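Local coordinates for peptidase M14, carboxypeptidase A (Thermoplasmatales archaeon SCGC AB-540-F20, PDB 4XED), which probably acts as an M14-family carboxypeptidase, and carries a calcium-binding PKD domain, the part in this structure, that may serve in binding rather than catalysis, at residues F28-T31 against N37-Y40. Sequence-based numbering, arbitrary orientation.
Sequences FVTT and NITY
Tyr40 reaches from strand 38-43 across the core of the beta sandwich and accepts a hydrogen bond from the backbone just past the end of strand 24-29: Thr30 N donates to Tyr40 OH over 3.0 Å, bent to 139° at the hydrogen. The phenol suits this place because its ring lies buried between the sheets, against Thr30 and Val62, while its hydroxyl serves a peptide N-H just where strand 24-29 gives way to loop. Around that bond carbon atoms close in on the hydroxyl and the ring: Val29 CA lies 3.6 Å from Tyr40 OH, and the methyl Thr30 CG2 approaches the ring obliquely, 3.9 Å from Tyr40 CE1. In one of the two conformers of Ile38, Thr30 CG2 also comes within 4.3 Å of Ile38 CG1. In Thr30 the hydroxyl stands opposite the backbone N (chi1 -161°), which leaves the methyl for Tyr40 while OG1 bonds to Asn8 O. A branched residue with one polar and one apolar arm thus suits both neighbours. Farther out, Val62 packs on both Phe28 and Tyr40, and Ala80 of strand 72-82 touches Thr30 and Ile38. A phenylalanine in place of Tyr40 would probably keep much of the packing but leave Thr30 N without this acceptor. The chemistry implies that, between these two segments, one hydrogen bond links the side chain of a strand to the backbone where the other strand ends, the phenol hydroxyl supplying a buried N-H with an acceptor.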
ATOM      1  N   PHE A  28      -2.481  -3.535   4.299  1.00  5.58           N
ATOM      2  CA  PHE A  28      -2.098  -3.845   2.922  1.00  6.16           C
ATOM      3  C   PHE A  28      -1.970  -5.349   2.798  1.00  6.52           C
ATOM      4  O   PHE A  28      -1.338  -5.997   3.660  1.00  6.75           O
ATOM      5  CB  PHE A  28      -0.748  -3.212   2.563  1.00  7.13           C
ATOM      6  CG  PHE A  28      -0.741  -1.705   2.635  1.00  6.48           C
ATOM      7  CD1 PHE A  28      -0.535  -1.043   3.833  1.00  5.70           C
ATOM      8  CD2 PHE A  28      -0.916  -0.928   1.504  1.00  6.15           C
ATOM      9  CE1 PHE A  28      -0.537   0.337   3.919  1.00  5.51           C
ATOM     10  CE2 PHE A  28      -0.924   0.456   1.588  1.00  7.26           C
ATOM     11  CZ  PHE A  28      -0.720   1.070   2.809  1.00  6.47           C
ATOM     12  N   VAL A  29      -2.493  -5.910   1.717  1.00  6.23           N
ATOM     13  CA  VAL A  29      -2.226  -7.325   1.469  1.00  6.51           C
ATOM     14  C   VAL A  29      -2.435  -7.706   0.020  1.00  6.40           C
ATOM     15  O   VAL A  29      -3.324  -7.187  -0.659  1.00  7.36           O
ATOM     16  CB  VAL A  29      -3.109  -8.247   2.358  1.00  6.89           C
ATOM     17  CG1 VAL A  29      -4.581  -8.046   2.058  1.00  9.03           C
ATOM     18  CG2 VAL A  29      -2.717  -9.735   2.235  1.00  8.61           C
ATOM     19  N   THR A  30      -1.582  -8.603  -0.460  1.00  7.07           N
ATOM     20  CA  THR A  30      -1.830  -9.267  -1.706  1.00  6.51           C
ATOM     21  C   THR A  30      -1.281 -10.685  -1.624  1.00  5.64           C
ATOM     22  O   THR A  30      -0.660 -11.058  -0.626  1.00  7.62           O
ATOM     23  CB  THR A  30      -1.230  -8.493  -2.887  1.00  7.46           C
ATOM     24  OG1 THR A  30      -1.872  -8.959  -4.072  1.00  8.17           O
ATOM     25  CG2 THR A  30       0.281  -8.684  -3.013  1.00  9.46           C
ATOM     26  N   THR A  31      -1.538 -11.452  -2.672  1.00  6.30           N
ATOM     27  CA  THR A  31      -0.937 -12.763  -2.857  1.00  5.69           C
ATOM     28  C   THR A  31      -0.213 -12.804  -4.194  1.00  7.37           C
ATOM     29  O   THR A  31      -0.528 -12.082  -5.129  1.00  7.33           O
ATOM     30  CB  THR A  31      -1.998 -13.894  -2.833  1.00  7.02           C
ATOM     31  OG1 THR A  31      -2.910 -13.749  -3.918  1.00  8.68           O
ATOM     32  CG2 THR A  31      -2.808 -13.872  -1.567  1.00  8.51           C
ATOM     33  N   ASN A  37       7.409 -14.779  -2.120  1.00  8.26           N
ATOM     34  CA  ASN A  37       7.534 -13.608  -1.281  1.00  8.12           C
ATOM     35  C   ASN A  37       7.462 -12.360  -2.134  1.00  8.10           C
ATOM     36  O   ASN A  37       7.826 -12.382  -3.326  1.00  7.68           O
ATOM     37  CB  ASN A  37       8.862 -13.614  -0.544  1.00  9.45           C
ATOM     38  CG  ASN A  37       8.946 -14.657   0.539  1.00 12.17           C
ATOM     39  OD1 ASN A  37       7.955 -15.240   0.976  1.00 11.82           O
ATOM     40  ND2 ASN A  37      10.160 -14.897   0.986  1.00 16.12           N
ATOM     41  N   ILE A  38       6.952 -11.278  -1.553  0.52  8.35           N
ATOM     42  CA  ILE A  38       6.821 -10.013  -2.288  0.52  6.62           C
ATOM     43  C   ILE A  38       7.235  -8.796  -1.460  0.52  6.67           C
ATOM     44  O   ILE A  38       7.238  -8.831  -0.225  0.52  7.31           O
ATOM     45  CB  ILE A  38       5.373  -9.755  -2.880  0.52  7.97           C
ATOM     46  CG1 ILE A  38       4.340  -9.322  -1.815  0.52  7.84           C
ATOM     47  CG2 ILE A  38       4.888 -10.969  -3.660  0.52  7.80           C
ATOM     48  CD1 ILE A  38       3.909 -10.387  -0.856  0.52  8.28           C
ATOM     49  N   THR A  39       7.563  -7.712  -2.159  1.00  6.25           N
ATOM     50  CA  THR A  39       7.809  -6.415  -1.555  1.00  6.97           C
ATOM     51  C   THR A  39       6.723  -5.460  -2.053  1.00  6.97           C
ATOM     52  O   THR A  39       6.157  -5.666  -3.125  1.00  7.35           O
ATOM     53  CB  THR A  39       9.204  -5.837  -1.868  1.00  8.36           C
ATOM     54  OG1 THR A  39       9.430  -5.815  -3.282  1.00  9.88           O
ATOM     55  CG2 THR A  39      10.287  -6.659  -1.170  1.00 10.45           C
ATOM     56  N   TYR A  40       6.428  -4.431  -1.266  1.00  6.37           N
ATOM     57  CA  TYR A  40       5.406  -3.455  -1.591  1.00  6.70           C
ATOM     58  C   TYR A  40       6.008  -2.075  -1.852  1.00  6.02           C
ATOM     59  O   TYR A  40       6.954  -1.671  -1.189  1.00  7.38           O
ATOM     60  CB  TYR A  40       4.402  -3.319  -0.439  1.00  6.59           C
ATOM     61  CG  TYR A  40       3.563  -4.546  -0.168  1.00  7.06           C
ATOM     62  CD1 TYR A  40       2.358  -4.759  -0.842  1.00  7.29           C
ATOM     63  CD2 TYR A  40       3.968  -5.492   0.759  1.00  7.60           C
ATOM     64  CE1 TYR A  40       1.574  -5.880  -0.590  1.00  7.07           C
ATOM     65  CE2 TYR A  40       3.199  -6.630   1.014  1.00  6.88           C
ATOM     66  CZ  TYR A  40       1.995  -6.808   0.340  1.00  6.93           C
ATOM     67  OH  TYR A  40       1.180  -7.907   0.521  1.00  8.55           O
TER